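Local structure of kojibiose phosphorylase (6W0P) at residues A[89-94]-A[249-254]; A[170-175]-A[228-233]; A[374-379]-A[445-450]; A[393-398]-A[418-423]. The protein is a phosphorylase of glycoside hydrolase family 65, with an N-terminal beta-sandwich domain, a helical central catalytic domain and a smaller C-terminal domain. One frame throughout, in Å; residues are numbered along the deposited sequence.

Interaction 1: A[89-94]-A[249-254]; sequences VNFFKI and RYVTNI
In the N-terminal beta-sandwich, F91 and R249 meet between the two sheets. The loop 89-94 runs into the first strand of the smaller sheet. The strand 249-254 belongs to the larger one. R249 reaches the loop backbone with a side chain bent at chi2 and chi3. R249 NH2 donates to K93 O at 2.9 Å, with an N-H...O angle of 165°. K93 O lies in the guanidinium plane, but the donor sits well above the carbonyl plane of K93. F91 O lies over one face of the same guanidinium, 3.1 Å from R249 CZ. NH2 also touches I94 CG2. The other two guanidinium nitrogens are used as well: NE is hydrogen-bonded to Q155 and NH1 to the carbonyl of H172.

Further along, F91 packs on V251 and N253. Its CG sits between the backbone N and the carbonyl carbon (chi1 52°), close to V251. F91 CB is 3.7 Å from V251 CG1. N253 ND2 comes up obliquely to the ring, 3.2 Å from F91 CD2, with ring and amide planes 37° apart. N253 OD1 is hydrogen-bonded to S213 and also touches V89 CG1 at 3.7 Å. Within the loop, N90 OD1 accepts from F92 N in an Asx turn.

The buried guanidinium thus has its N-H groups shared among several acceptors. The positive charge of R249 is probably stabilised by these carbonyls and by Q155.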
# COMPACT_ATOMS: atom_id res chain seq x y z
N VAL A 89 -21.29 -26.20 -3.97
CA VAL A 89 -21.56 -27.55 -4.52
C VAL A 89 -21.84 -27.44 -6.02
O VAL A 89 -22.77 -26.73 -6.43
CB VAL A 89 -22.69 -28.24 -3.74
CG1 VAL A 89 -23.98 -27.43 -3.70
CG2 VAL A 89 -22.94 -29.66 -4.24
N ASN A 90 -21.03 -28.13 -6.83
CA ASN A 90 -21.32 -28.36 -8.27
C ASN A 90 -22.41 -29.45 -8.37
O ASN A 90 -22.06 -30.63 -8.13
CB ASN A 90 -20.05 -28.76 -9.02
CG ASN A 90 -20.30 -29.04 -10.49
OD1 ASN A 90 -21.45 -29.09 -10.92
ND2 ASN A 90 -19.23 -29.19 -11.26
N PHE A 91 -23.66 -29.09 -8.65
CA PHE A 91 -24.83 -30.02 -8.63
C PHE A 91 -25.27 -30.36 -10.05
O PHE A 91 -26.31 -31.00 -10.21
CB PHE A 91 -25.98 -29.45 -7.79
CG PHE A 91 -26.41 -28.05 -8.15
CD1 PHE A 91 -27.12 -27.79 -9.32
CD2 PHE A 91 -26.15 -26.99 -7.29
CE1 PHE A 91 -27.51 -26.51 -9.64
CE2 PHE A 91 -26.56 -25.71 -7.60
CZ PHE A 91 -27.25 -25.47 -8.77
N PHE A 92 -24.52 -29.92 -11.06
CA PHE A 92 -24.79 -30.23 -12.49
C PHE A 92 -23.75 -31.21 -13.02
O PHE A 92 -23.91 -31.71 -14.16
CB PHE A 92 -24.80 -28.94 -13.32
CG PHE A 92 -26.04 -28.08 -13.20
CD1 PHE A 92 -27.31 -28.64 -13.11
CD2 PHE A 92 -25.95 -26.70 -13.26
CE1 PHE A 92 -28.44 -27.83 -13.04
CE2 PHE A 92 -27.08 -25.90 -13.21
CZ PHE A 92 -28.32 -26.47 -13.09
N LYS A 93 -22.74 -31.52 -12.21
CA LYS A 93 -21.60 -32.37 -12.61
C LYS A 93 -22.08 -33.77 -13.01
O LYS A 93 -22.84 -34.41 -12.25
CB LYS A 93 -20.57 -32.51 -11.49
CG LYS A 93 -19.33 -33.28 -11.92
CD LYS A 93 -18.20 -33.16 -10.93
CE LYS A 93 -17.11 -34.18 -11.20
NZ LYS A 93 -16.07 -34.16 -10.15
N ILE A 94 -21.66 -34.22 -14.18
CA ILE A 94 -21.88 -35.63 -14.63
C ILE A 94 -20.54 -36.22 -15.08
O ILE A 94 -19.56 -35.46 -15.26
CB ILE A 94 -22.93 -35.71 -15.76
CG1 ILE A 94 -22.40 -35.13 -17.07
CG2 ILE A 94 -24.22 -35.04 -15.33
CD1 ILE A 94 -23.39 -35.16 -18.21
N ARG A 249 -32.75 -34.84 -13.50
CA ARG A 249 -32.21 -34.60 -12.15
C ARG A 249 -32.90 -33.38 -11.51
O ARG A 249 -32.83 -32.27 -12.10
CB ARG A 249 -30.70 -34.33 -12.21
CG ARG A 249 -30.04 -34.44 -10.85
CD ARG A 249 -28.89 -33.48 -10.67
NE ARG A 249 -27.84 -33.64 -11.67
CZ ARG A 249 -26.57 -33.88 -11.40
NH1 ARG A 249 -26.18 -34.05 -10.15
NH2 ARG A 249 -25.67 -33.92 -12.37
N TYR A 250 -33.51 -33.60 -10.34
CA TYR A 250 -34.04 -32.56 -9.43
C TYR A 250 -33.01 -32.31 -8.33
O TYR A 250 -32.51 -33.29 -7.73
CB TYR A 250 -35.38 -33.00 -8.84
CG TYR A 250 -36.40 -33.35 -9.89
CD1 TYR A 250 -36.44 -34.62 -10.43
CD2 TYR A 250 -37.30 -32.40 -10.37
CE1 TYR A 250 -37.37 -34.96 -11.40
CE2 TYR A 250 -38.22 -32.72 -11.36
CZ TYR A 250 -38.27 -34.01 -11.88
OH TYR A 250 -39.16 -34.41 -12.83
N VAL A 251 -32.66 -31.04 -8.12
CA VAL A 251 -31.73 -30.60 -7.04
C VAL A 251 -32.45 -29.61 -6.11
O VAL A 251 -33.21 -28.79 -6.62
CB VAL A 251 -30.45 -30.00 -7.64
CG1 VAL A 251 -29.45 -29.58 -6.58
CG2 VAL A 251 -29.80 -30.96 -8.63
N THR A 252 -32.24 -29.73 -4.80
CA THR A 252 -32.63 -28.73 -3.77
C THR A 252 -31.40 -28.45 -2.90
O THR A 252 -30.74 -29.39 -2.49
CB THR A 252 -33.86 -29.18 -2.99
OG1 THR A 252 -34.95 -29.22 -3.91
CG2 THR A 252 -34.19 -28.25 -1.84
N ASN A 253 -31.06 -27.17 -2.74
CA ASN A 253 -29.93 -26.67 -1.92
C ASN A 253 -30.56 -25.81 -0.83
O ASN A 253 -31.28 -24.83 -1.19
CB ASN A 253 -28.90 -25.95 -2.79
CG ASN A 253 -28.26 -26.88 -3.80
OD1 ASN A 253 -27.64 -27.87 -3.43
ND2 ASN A 253 -28.41 -26.59 -5.07
N ILE A 254 -30.38 -26.19 0.44
CA ILE A 254 -30.87 -25.40 1.60
C ILE A 254 -29.64 -24.86 2.35
O ILE A 254 -28.82 -25.67 2.82
CB ILE A 254 -31.79 -26.22 2.53
CG1 ILE A 254 -32.93 -26.89 1.77
CG2 ILE A 254 -32.32 -25.32 3.64
CD1 ILE A 254 -33.91 -25.91 1.12

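Interaction 2: A[170-175]-A[228-233]; sequences ELHLDS and QKEVIL
H172 and I232 lie side by side across two antiparallel strands, pointing the same way, because H172 CG and I232 CG1 are both anti to the carbonyl carbon (chi1 -63° and -50°). I232 CG1 stands over the ring centre, 3.9 Å from the H172 centroid and 9° off the normal, a CH-pi contact. I232 CD1 reaches H172 CE1 at 3.6 Å. H172 NE2 donates to E170 OE1 at 3.1 Å, near the ring plane and on the anti lone pair of that oxygen. The other oxygen of E170 forms a salt bridge with K168. The E170 carboxylate would probably favour the proton on NE2, though this salt bridge may weaken the effect.

D174 and E230 share this face with the histidine. A water between these like charges donates to E230 OE1 at 2.7 Å and weakly to D174 OD1. D174 OD1 also accepts from the backbone of N176.

The other face is apolar. L173 crosses V231 obliquely, L173 CD1 lying 3.8 Å from V231 CG2. Beside them L171 meets L233, CB to CB. All four turn toward the strands of the larger sheet.

The backbones join through L171 with L233 and L173 with V231, both hydrogen-bonded pairs. S175 N adds a bond to K229 O at 2.8 Å. This is a regular antiparallel pairing of strands 165-174 and 230-239, with one apolar face turned inward, as in a beta-sandwich.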
# COMPACT_ATOMS: atom_id res chain seq x y z
N GLU A 170 -22.85 -40.95 -14.69
CA GLU A 170 -22.71 -40.62 -13.25
C GLU A 170 -23.28 -39.21 -13.03
O GLU A 170 -22.85 -38.31 -13.73
CB GLU A 170 -21.25 -40.68 -12.82
CG GLU A 170 -20.59 -42.04 -13.03
CD GLU A 170 -19.12 -42.14 -12.63
OE1 GLU A 170 -18.53 -41.11 -12.21
OE2 GLU A 170 -18.55 -43.23 -12.75
N LEU A 171 -24.23 -39.06 -12.10
CA LEU A 171 -24.66 -37.75 -11.57
C LEU A 171 -23.95 -37.49 -10.23
O LEU A 171 -24.06 -38.35 -9.32
CB LEU A 171 -26.19 -37.71 -11.39
CG LEU A 171 -27.04 -38.12 -12.60
CD1 LEU A 171 -28.49 -37.79 -12.32
CD2 LEU A 171 -26.57 -37.43 -13.87
N HIS A 172 -23.29 -36.34 -10.13
CA HIS A 172 -22.50 -35.92 -8.94
C HIS A 172 -23.13 -34.69 -8.27
O HIS A 172 -23.60 -33.78 -8.99
CB HIS A 172 -21.06 -35.61 -9.35
CG HIS A 172 -20.28 -36.76 -9.91
ND1 HIS A 172 -18.97 -36.98 -9.55
CD2 HIS A 172 -20.60 -37.70 -10.82
CE1 HIS A 172 -18.51 -38.02 -10.22
NE2 HIS A 172 -19.49 -38.48 -11.00
N LEU A 173 -23.12 -34.67 -6.93
CA LEU A 173 -23.02 -33.44 -6.13
C LEU A 173 -21.59 -33.40 -5.57
O LEU A 173 -21.23 -34.32 -4.83
CB LEU A 173 -24.04 -33.43 -4.99
CG LEU A 173 -25.47 -33.78 -5.38
CD1 LEU A 173 -26.35 -33.80 -4.14
CD2 LEU A 173 -26.03 -32.81 -6.42
N ASP A 174 -20.82 -32.39 -5.98
CA ASP A 174 -19.36 -32.28 -5.72
C ASP A 174 -19.12 -31.02 -4.89
O ASP A 174 -19.26 -29.92 -5.46
CB ASP A 174 -18.57 -32.21 -7.04
CG ASP A 174 -17.09 -31.97 -6.83
OD1 ASP A 174 -16.68 -32.00 -5.66
OD2 ASP A 174 -16.34 -31.76 -7.83
N SER A 175 -18.78 -31.16 -3.61
CA SER A 175 -18.47 -29.99 -2.76
C SER A 175 -16.98 -29.99 -2.38
O SER A 175 -16.64 -29.39 -1.35
CB SER A 175 -19.38 -29.90 -1.56
OG SER A 175 -19.18 -28.66 -0.88
N GLN A 228 -16.35 -38.43 0.81
CA GLN A 228 -16.19 -37.18 1.59
C GLN A 228 -16.59 -36.00 0.68
O GLN A 228 -15.97 -35.80 -0.39
CB GLN A 228 -14.80 -37.16 2.24
CG GLN A 228 -13.66 -36.75 1.31
CD GLN A 228 -13.60 -35.25 1.12
OE1 GLN A 228 -14.31 -34.50 1.79
NE2 GLN A 228 -12.75 -34.81 0.21
N LYS A 229 -17.68 -35.32 1.03
CA LYS A 229 -18.19 -34.08 0.37
C LYS A 229 -18.62 -34.33 -1.09
O LYS A 229 -18.78 -33.34 -1.81
CB LYS A 229 -17.15 -32.96 0.46
CG LYS A 229 -16.83 -32.53 1.89
CD LYS A 229 -16.26 -31.14 2.04
CE LYS A 229 -15.19 -30.79 1.03
NZ LYS A 229 -13.94 -31.53 1.28
N GLU A 230 -18.83 -35.58 -1.51
CA GLU A 230 -19.46 -35.86 -2.83
C GLU A 230 -20.35 -37.11 -2.74
O GLU A 230 -19.98 -38.09 -2.04
CB GLU A 230 -18.41 -35.96 -3.95
CG GLU A 230 -17.69 -37.28 -4.05
CD GLU A 230 -16.73 -37.43 -5.22
OE1 GLU A 230 -16.73 -36.56 -6.11
OE2 GLU A 230 -15.97 -38.43 -5.23
N VAL A 231 -21.48 -37.07 -3.44
CA VAL A 231 -22.34 -38.27 -3.64
C VAL A 231 -22.53 -38.48 -5.14
O VAL A 231 -22.47 -37.51 -5.89
CB VAL A 231 -23.65 -38.16 -2.86
CG1 VAL A 231 -23.36 -38.08 -1.37
CG2 VAL A 231 -24.50 -36.98 -3.33
N ILE A 232 -22.68 -39.74 -5.55
CA ILE A 232 -22.76 -40.15 -6.98
C ILE A 232 -23.93 -41.12 -7.12
O ILE A 232 -24.08 -42.00 -6.25
CB ILE A 232 -21.42 -40.74 -7.47
CG1 ILE A 232 -20.24 -39.82 -7.13
CG2 ILE A 232 -21.47 -41.06 -8.95
CD1 ILE A 232 -18.89 -40.40 -7.51
N LEU A 233 -24.75 -40.92 -8.14
CA LEU A 233 -25.70 -41.92 -8.65
C LEU A 233 -25.12 -42.49 -9.95
O LEU A 233 -24.77 -41.69 -10.84
CB LEU A 233 -27.05 -41.23 -8.84
CG LEU A 233 -27.83 -40.88 -7.57
CD1 LEU A 233 -28.96 -39.90 -7.86
CD2 LEU A 233 -28.40 -42.12 -6.91
O HOH W 1 -15.27 -34.42 -5.45

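Interaction 3: A[374-379]-A[445-450]; sequences FRYNTL and IEMLVE
Y376 and E446 both carry CG anti to the backbone N (chi1 -179° and -169°), and their polar ends meet between two helices. Y376 OH donates to E446 OE1 at 2.7 Å. The oxygen is met on its syn side, somewhat out of the carboxylate plane. Ring and carboxylate planes are 84° apart. At the ring edge, E446 OE1 lies 3.3 Å from Y376 CE1. The other oxygen, OE2, has a long and weak ion pair with K517.

M447 crosses Y376 obliquely, with its CG and SD at the ring edge. M447 CG is 3.6 Å from Y376 CD1. M447 SD is 5.2 Å from the Y376 centroid, a Met-aromatic contact. A bend at the last torsion carries M447 CE in to the backbone, 3.4 Å from Y376 N and 3.7 Å from R375 CB. The guanidinium of R375 is salt-bridged to E353.

L379, the last residue of the turn after helix 365-376, points toward helix 437-458. L379 CD1 lies 3.8 Å from E446 OE2 and also meets M447 CG, and L379 CD2 touches E450 CB at 4.1 Å. Y443 packs edge-to-face with Y376, and V423 of helix 418-434 covers R375 and M447.

The contact joins the end of helix 365-376, the turn after it and the start of helix 379-388 to helix 437-458. Such helix packing fits the (alpha/alpha)6 barrel of this family's catalytic domain.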
# COMPACT_ATOMS: atom_id res chain seq x y z
N PHE A 374 -30.74 -4.87 2.62
CA PHE A 374 -29.40 -5.49 2.72
C PHE A 374 -28.52 -4.55 3.55
O PHE A 374 -27.76 -5.08 4.39
CB PHE A 374 -28.76 -5.76 1.35
CG PHE A 374 -27.26 -5.89 1.47
CD1 PHE A 374 -26.69 -6.99 2.08
CD2 PHE A 374 -26.43 -4.88 1.03
CE1 PHE A 374 -25.32 -7.11 2.20
CE2 PHE A 374 -25.06 -4.99 1.16
CZ PHE A 374 -24.50 -6.11 1.75
N ARG A 375 -28.60 -3.24 3.31
CA ARG A 375 -27.77 -2.22 4.00
C ARG A 375 -28.27 -2.02 5.44
O ARG A 375 -27.44 -1.83 6.32
CB ARG A 375 -27.77 -0.89 3.23
CG ARG A 375 -27.18 -1.00 1.84
CD ARG A 375 -25.72 -1.45 1.81
NE ARG A 375 -25.11 -1.18 0.50
CZ ARG A 375 -23.83 -1.34 0.19
NH1 ARG A 375 -22.97 -1.78 1.08
NH2 ARG A 375 -23.42 -1.05 -1.03
N TYR A 376 -29.58 -2.02 5.66
CA TYR A 376 -30.13 -1.93 7.04
C TYR A 376 -29.57 -3.11 7.84
O TYR A 376 -29.14 -2.91 8.98
CB TYR A 376 -31.66 -1.91 7.08
CG TYR A 376 -32.13 -1.78 8.51
CD1 TYR A 376 -32.12 -0.55 9.15
CD2 TYR A 376 -32.41 -2.91 9.26
CE1 TYR A 376 -32.45 -0.45 10.49
CE2 TYR A 376 -32.74 -2.82 10.60
CZ TYR A 376 -32.76 -1.59 11.22
OH TYR A 376 -33.10 -1.53 12.54
N ASN A 377 -29.52 -4.29 7.23
CA ASN A 377 -29.18 -5.54 7.95
C ASN A 377 -27.66 -5.66 8.10
O ASN A 377 -27.23 -6.64 8.72
CB ASN A 377 -29.82 -6.76 7.29
CG ASN A 377 -31.32 -6.80 7.47
OD1 ASN A 377 -31.83 -6.52 8.55
ND2 ASN A 377 -32.05 -7.14 6.42
N THR A 378 -26.88 -4.72 7.54
CA THR A 378 -25.40 -4.66 7.70
C THR A 378 -25.02 -3.32 8.35
O THR A 378 -23.85 -2.93 8.25
CB THR A 378 -24.65 -4.85 6.36
OG1 THR A 378 -25.30 -4.09 5.33
CG2 THR A 378 -24.59 -6.31 5.97
N LEU A 379 -25.98 -2.67 9.03
CA LEU A 379 -25.73 -1.44 9.83
C LEU A 379 -24.64 -1.69 10.89
O LEU A 379 -23.81 -0.81 11.08
CB LEU A 379 -27.02 -0.97 10.50
CG LEU A 379 -27.61 0.33 9.97
CD1 LEU A 379 -28.80 0.79 10.82
CD2 LEU A 379 -26.57 1.44 9.89
N ILE A 445 -35.14 6.15 8.87
CA ILE A 445 -34.68 7.22 9.79
C ILE A 445 -33.42 6.74 10.51
O ILE A 445 -32.44 7.47 10.51
CB ILE A 445 -35.82 7.60 10.76
CG1 ILE A 445 -37.06 8.04 9.99
CG2 ILE A 445 -35.35 8.65 11.77
CD1 ILE A 445 -38.31 8.19 10.85
N GLU A 446 -33.44 5.52 11.06
CA GLU A 446 -32.29 4.95 11.79
C GLU A 446 -31.03 5.00 10.89
O GLU A 446 -29.99 5.51 11.37
CB GLU A 446 -32.57 3.53 12.26
CG GLU A 446 -31.50 3.05 13.23
CD GLU A 446 -31.61 1.60 13.62
OE1 GLU A 446 -32.69 1.02 13.42
OE2 GLU A 446 -30.60 1.04 14.12
N MET A 447 -31.14 4.49 9.66
CA MET A 447 -30.04 4.45 8.66
C MET A 447 -29.55 5.86 8.38
O MET A 447 -28.32 6.02 8.25
CB MET A 447 -30.50 3.82 7.34
CG MET A 447 -30.84 2.38 7.48
SD MET A 447 -31.62 1.75 6.02
CE MET A 447 -30.16 1.27 5.09
N LEU A 448 -30.46 6.83 8.27
CA LEU A 448 -30.11 8.23 7.91
C LEU A 448 -29.38 8.90 9.09
O LEU A 448 -28.43 9.71 8.83
CB LEU A 448 -31.37 9.00 7.53
CG LEU A 448 -32.06 8.58 6.23
CD1 LEU A 448 -33.28 9.46 5.98
CD2 LEU A 448 -31.10 8.66 5.04
N VAL A 449 -29.80 8.62 10.33
CA VAL A 449 -29.17 9.24 11.54
C VAL A 449 -27.76 8.67 11.67
O VAL A 449 -26.82 9.45 11.87
CB VAL A 449 -30.03 9.03 12.81
CG1 VAL A 449 -29.25 9.31 14.09
CG2 VAL A 449 -31.29 9.89 12.75
N GLU A 450 -27.63 7.35 11.52
CA GLU A 450 -26.31 6.67 11.64
C GLU A 450 -25.36 7.20 10.56
O GLU A 450 -24.21 7.48 10.91
CB GLU A 450 -26.46 5.15 11.57
CG GLU A 450 -27.21 4.56 12.76
CD GLU A 450 -26.55 4.69 14.13
OE1 GLU A 450 -25.39 5.16 14.20
OE2 GLU A 450 -27.22 4.35 15.13

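Interaction 4: A[393-398]-A[418-423]; sequences GACFPV and QPSTGV
The F396 ring has V423 over one face and S420 OG at its edge, near its plane. V423 CG2 makes a CH-pi contact, 4.1 Å from the F396 ring centroid and 17° off the normal, offset toward the rim. V423 CG2 lies 4.0 Å from F396 CG. The two side chains cross at about a right angle. I451 of helix 437-458 and A382 of helix 379-388 also pack on F396.

S420 works on the backbone. Its OG is anti to its own carbonyl carbon (chi1 -67°), which turns it toward the loop. S420 OG accepts from F396 N at 2.9 Å, though the bond is bent. S420 OG also lies 3.5 Å from C395 CA. A water adds an indirect link. The water oxygen donates to F396 O at 2.6 Å and is hydrogen-bonded to S420 OG at 2.7 Å. The serine hydroxyl therefore holds F396 at its N-H directly and at its carbonyl through water.

P419, one residue earlier in the helix, meets the loop carbonyls. P419 CB is 3.2 Å from P397 O and close to F396 O as well. Its CG reaches V398 N, whose N-H is bonded to E405. The apolar part is completed by F396 CB against P419 CB.

The loop 393-398 thus crosses the first turns of helix 418-434 without regular backbone pairing. The buried amide and carbonyl of F396 are each given a partner by one hydroxyl and one water. V423 on the ring and P419 on F396 CB supply the apolar part beside them.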
# COMPACT_ATOMS: atom_id res chain seq x y z
N GLY A 393 -21.12 6.56 14.16
CA GLY A 393 -22.20 6.32 13.18
C GLY A 393 -21.85 5.15 12.27
O GLY A 393 -21.23 4.18 12.75
N ALA A 394 -22.31 5.19 11.02
CA ALA A 394 -22.23 4.05 10.09
C ALA A 394 -21.47 4.49 8.82
O ALA A 394 -21.96 5.41 8.13
CB ALA A 394 -23.61 3.52 9.78
N CYS A 395 -20.30 3.90 8.60
CA CYS A 395 -19.46 4.08 7.39
C CYS A 395 -19.63 2.82 6.55
O CYS A 395 -18.98 1.81 6.87
CB CYS A 395 -18.00 4.30 7.73
SG CYS A 395 -16.95 4.46 6.26
N PHE A 396 -20.53 2.84 5.58
CA PHE A 396 -20.77 1.67 4.69
C PHE A 396 -19.53 1.47 3.82
O PHE A 396 -18.94 2.43 3.30
CB PHE A 396 -22.05 1.86 3.87
CG PHE A 396 -23.30 1.58 4.65
CD1 PHE A 396 -23.76 0.28 4.80
CD2 PHE A 396 -24.00 2.61 5.24
CE1 PHE A 396 -24.89 0.02 5.56
CE2 PHE A 396 -25.13 2.35 6.01
CZ PHE A 396 -25.57 1.05 6.16
N PRO A 397 -19.10 0.21 3.62
CA PRO A 397 -17.84 -0.07 2.96
C PRO A 397 -17.83 0.13 1.44
O PRO A 397 -18.88 0.04 0.83
CB PRO A 397 -17.62 -1.54 3.33
CG PRO A 397 -19.04 -2.11 3.39
CD PRO A 397 -19.81 -1.00 4.06
N VAL A 398 -16.64 0.31 0.88
CA VAL A 398 -16.36 0.35 -0.59
C VAL A 398 -16.78 -0.99 -1.21
O VAL A 398 -17.54 -1.00 -2.19
CB VAL A 398 -14.88 0.66 -0.86
CG1 VAL A 398 -14.54 0.50 -2.33
CG2 VAL A 398 -14.52 2.05 -0.38
N GLN A 418 -18.55 7.59 -0.79
CA GLN A 418 -19.64 7.38 -1.78
C GLN A 418 -20.52 6.20 -1.37
O GLN A 418 -21.69 6.22 -1.69
CB GLN A 418 -19.11 7.22 -3.22
CG GLN A 418 -18.16 6.05 -3.46
CD GLN A 418 -17.24 6.28 -4.64
OE1 GLN A 418 -16.74 7.38 -4.87
NE2 GLN A 418 -17.01 5.23 -5.41
N PRO A 419 -20.07 5.14 -0.67
CA PRO A 419 -21.02 4.09 -0.29
C PRO A 419 -22.05 4.57 0.74
O PRO A 419 -23.21 4.18 0.65
CB PRO A 419 -20.15 2.97 0.28
CG PRO A 419 -18.73 3.29 -0.16
CD PRO A 419 -18.68 4.79 -0.31
N SER A 420 -21.61 5.41 1.69
CA SER A 420 -22.44 5.96 2.79
C SER A 420 -23.44 6.98 2.22
O SER A 420 -24.64 6.81 2.45
CB SER A 420 -21.58 6.55 3.87
OG SER A 420 -20.84 5.53 4.52
N THR A 421 -23.01 7.96 1.44
CA THR A 421 -23.96 8.88 0.75
C THR A 421 -24.78 8.08 -0.27
O THR A 421 -25.94 8.42 -0.48
CB THR A 421 -23.27 10.12 0.19
OG1 THR A 421 -22.28 9.75 -0.78
CG2 THR A 421 -22.66 10.95 1.29
N GLY A 422 -24.24 7.00 -0.83
CA GLY A 422 -24.98 6.13 -1.76
C GLY A 422 -26.19 5.45 -1.12
O GLY A 422 -27.27 5.39 -1.75
N VAL A 423 -26.04 4.94 0.10
CA VAL A 423 -27.19 4.42 0.89
C VAL A 423 -28.15 5.58 1.18
O VAL A 423 -29.35 5.39 0.98
CB VAL A 423 -26.76 3.62 2.14
CG1 VAL A 423 -27.95 3.10 2.92
CG2 VAL A 423 -25.85 2.46 1.75
O HOH W 2 -18.46 5.03 3.42

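How the interactions relate
All four contacts are largely buried, but they fall into two groups. Interactions 1 and 2 touch in the N-terminal beta-sandwich. The segment 170-175 lies next to loop 89-94, and F91 packs on L173. Interactions 3 and 4 touch in the catalytic helical domain, where E450 O meets A394 N and M447 packs on V423. The centres of contacts in different groups lie about 36 to 42 Å apart. Only interaction 2 rests mainly on paired backbones. Interaction 1 depends on an arginine between sheets, interaction 3 on a tyrosine-glutamate bond and a methionine between helices, and interaction 4 on a serine with a water where a loop meets a helix.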